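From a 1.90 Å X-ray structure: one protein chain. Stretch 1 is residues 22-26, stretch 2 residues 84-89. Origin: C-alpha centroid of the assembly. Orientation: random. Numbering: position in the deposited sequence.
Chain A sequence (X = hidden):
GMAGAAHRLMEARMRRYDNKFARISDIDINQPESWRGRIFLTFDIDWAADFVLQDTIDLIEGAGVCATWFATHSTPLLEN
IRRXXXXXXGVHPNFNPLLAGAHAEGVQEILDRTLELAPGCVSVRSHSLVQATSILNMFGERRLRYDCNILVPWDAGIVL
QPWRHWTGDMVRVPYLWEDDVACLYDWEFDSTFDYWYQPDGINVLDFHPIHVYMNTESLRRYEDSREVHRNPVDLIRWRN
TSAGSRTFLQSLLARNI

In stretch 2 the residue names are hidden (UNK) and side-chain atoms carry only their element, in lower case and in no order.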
# COMPACT_ATOMS: atom_id res chain seq x y z
N ALA A 22 -14.17 -0.10 -17.99
CA ALA A 22 -13.99 1.33 -17.86
C ALA A 22 -12.51 1.70 -17.75
O ALA A 22 -11.64 0.84 -17.65
CB ALA A 22 -14.78 1.81 -16.63
N ARG A 23 -12.26 3.01 -17.84
CA ARG A 23 -10.95 3.58 -17.63
C ARG A 23 -10.81 4.01 -16.17
O ARG A 23 -11.79 4.35 -15.52
CB ARG A 23 -10.80 4.81 -18.51
CG ARG A 23 -10.99 4.49 -19.98
CD ARG A 23 -11.10 5.75 -20.77
NE ARG A 23 -12.27 6.51 -20.38
CZ ARG A 23 -13.29 6.81 -21.16
NH1 ARG A 23 -13.34 6.45 -22.43
NH2 ARG A 23 -14.28 7.51 -20.65
N ILE A 24 -9.59 4.02 -15.65
CA ILE A 24 -9.40 4.47 -14.26
C ILE A 24 -9.99 5.88 -14.04
O ILE A 24 -10.66 6.12 -13.03
CB ILE A 24 -7.90 4.38 -13.81
CG1 ILE A 24 -7.41 2.91 -13.80
CG2 ILE A 24 -7.65 5.09 -12.47
CD1 ILE A 24 -7.93 2.04 -12.61
N SER A 25 -9.80 6.80 -14.99
CA SER A 25 -10.33 8.16 -14.80
C SER A 25 -11.85 8.25 -14.87
O SER A 25 -12.42 9.34 -14.66
CB SER A 25 -9.74 9.11 -15.83
OG SER A 25 -9.91 8.59 -17.13
N ASP A 26 -12.54 7.14 -15.13
CA ASP A 26 -14.00 7.13 -15.10
C ASP A 26 -14.51 7.00 -13.65
O ASP A 26 -15.69 7.22 -13.41
CB ASP A 26 -14.57 5.99 -15.94
CG ASP A 26 -14.32 6.15 -17.42
OD1 ASP A 26 -14.38 7.27 -17.94
OD2 ASP A 26 -14.10 5.12 -18.10
N UNK A 84 -7.02 6.67 -29.25
CA UNK A 84 -8.17 5.85 -28.99
C UNK A 84 -8.95 6.45 -27.82
O UNK A 84 -8.44 6.51 -26.69
n UNK A 84 -8.64 2.20 -29.02
o UNK A 84 -9.99 3.84 -28.25
c UNK A 84 -8.88 3.45 -28.64
c UNK A 84 -7.72 4.41 -28.70
N UNK A 85 -10.20 6.86 -28.08
CA UNK A 85 -10.97 7.49 -27.01
C UNK A 85 -11.36 6.54 -25.88
O UNK A 85 -11.77 6.99 -24.81
c UNK A 85 -12.35 7.13 -28.93
c UNK A 85 -12.21 8.01 -27.74
c UNK A 85 -10.97 6.73 -29.33
N UNK A 86 -11.22 5.24 -26.11
CA UNK A 86 -11.52 4.26 -25.07
C UNK A 86 -10.31 3.99 -24.18
O UNK A 86 -10.43 3.29 -23.16
c UNK A 86 -13.23 2.94 -26.58
c UNK A 86 -14.38 3.61 -25.88
c UNK A 86 -13.57 1.52 -26.98
c UNK A 86 -11.98 2.94 -25.71
N UNK A 87 -9.15 4.52 -24.55
CA UNK A 87 -7.92 4.26 -23.82
C UNK A 87 -7.44 5.46 -23.05
O UNK A 87 -7.41 6.56 -23.56
c UNK A 87 -8.13 0.34 -25.55
c UNK A 87 -7.99 1.59 -24.97
c UNK A 87 -7.26 -0.07 -26.52
c UNK A 87 -6.13 2.02 -26.37
c UNK A 87 -6.26 0.77 -26.94
c UNK A 87 -7.01 2.46 -25.40
c UNK A 87 -6.81 3.83 -24.77
N UNK A 88 -7.00 5.24 -21.82
CA UNK A 88 -6.41 6.30 -21.02
C UNK A 88 -4.92 6.01 -20.91
O UNK A 88 -4.51 4.86 -20.71
c UNK A 88 -7.05 6.33 -19.64
o UNK A 88 -6.34 7.84 -16.37
o UNK A 88 -8.06 6.68 -17.13
c UNK A 88 -6.96 7.26 -17.28
c UNK A 88 -6.31 7.23 -18.66
N UNK A 89 -4.10 7.04 -21.05
CA UNK A 89 -2.66 6.91 -20.89
C UNK A 89 -2.31 7.50 -19.52
O UNK A 89 -2.67 8.64 -19.20
c UNK A 89 -0.37 7.58 -21.99
c UNK A 89 0.12 6.13 -22.16
c UNK A 89 0.27 8.52 -23.04
c UNK A 89 -1.92 7.67 -21.99

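Position 84 carries four side-chain atoms: a carbon bonded to CA, then a second carbon that branches into one oxygen and one nitrogen. A planar fork with unlike tips is a carboxamide on a short stem, and the oxygen lies 2.8 Å from the backbone N of position 86, the spacing of a hydrogen bond across the turn. No atom of it reaches stretch 1; its oxygen stays 7.2 Å from Arg23 NH1. This is Asn84, the first residue to leave helical geometry after a helix, and its OD1 accepts from the N of position 86.

Position 85 has three carbons, and the last closes a ring onto the backbone nitrogen. Its CB stays 5.6 Å from Arg23 NH1, but its carbonyl comes closer: the backbone O lies 2.9 Å from Arg23 NH1. The ring alone settles the identity: Pro85, at the second place of a type I turn, where its phi of -69° fits naturally.

Position 86 shows four carbons, forked at the second, with no polar atom. CA-to-CB points away from stretch 1, and one terminal carbon of the fork lies 4.6 Å from Arg23 NH1. This is Leu86, in the m, t rotamer. Its backbone makes the approach instead, with Leu86 O 3.4 Å from Arg23 CG, while Leu86 CA sits at the edge of the guanidinium, near its plane.

Position 87 bears one carbon followed by a six-carbon ring without a heteroatom. CA-to-CB points away from stretch 1, the side chain makes no contact there, and the residue is buried. It is Phe87. Phe87 N donates to Asn84 O at 3.0 Å, closing the turn, and a strand begins here.

Position 88 has three carbons in line, the third carrying two oxygens: a carboxylate on a two-carbon stem. CA-to-CB points toward stretch 1, and one carboxylate oxygen lies 2.8 Å from Ser25 N and 2.7 Å from Ser25 OG. This is Glu88, whose t, t chain extends fully to deliver OE1, the acceptor of both hydrogen bonds. Ile24 N is also near OE1, at 3.4 Å, but at too poor an angle to bond. OE2 is satisfied elsewhere in the structure.

Position 89 again has four carbons forked at the second, in a t, p rotamer. It touches nothing on stretch 1; its CB is 9.4 Å from Ser25 OG. It is Leu89, continuing the strand.

The contact rests on two polar side chains crossing in opposite senses. Glu88 reaches over to a 3-10 segment, where one oxygen gathers the amide and hydroxyl of Ser25. Arg23 reaches the other way, laying its aliphatic stem along the turn's backbone. The guanidinium is held within its own stretch by the salt bridge of Arg23 NH2 to Asp26 OD1, 2.7 Å; separately, Asp26 OD2 accepts from the backbone Arg23 N at 2.8 Å. The rule for a designer is to brace the long arm locally, let a closed turn present carbonyls to it, and aim one extended carboxylate at paired donors.

Stretch 2 84-89: NPLFEL
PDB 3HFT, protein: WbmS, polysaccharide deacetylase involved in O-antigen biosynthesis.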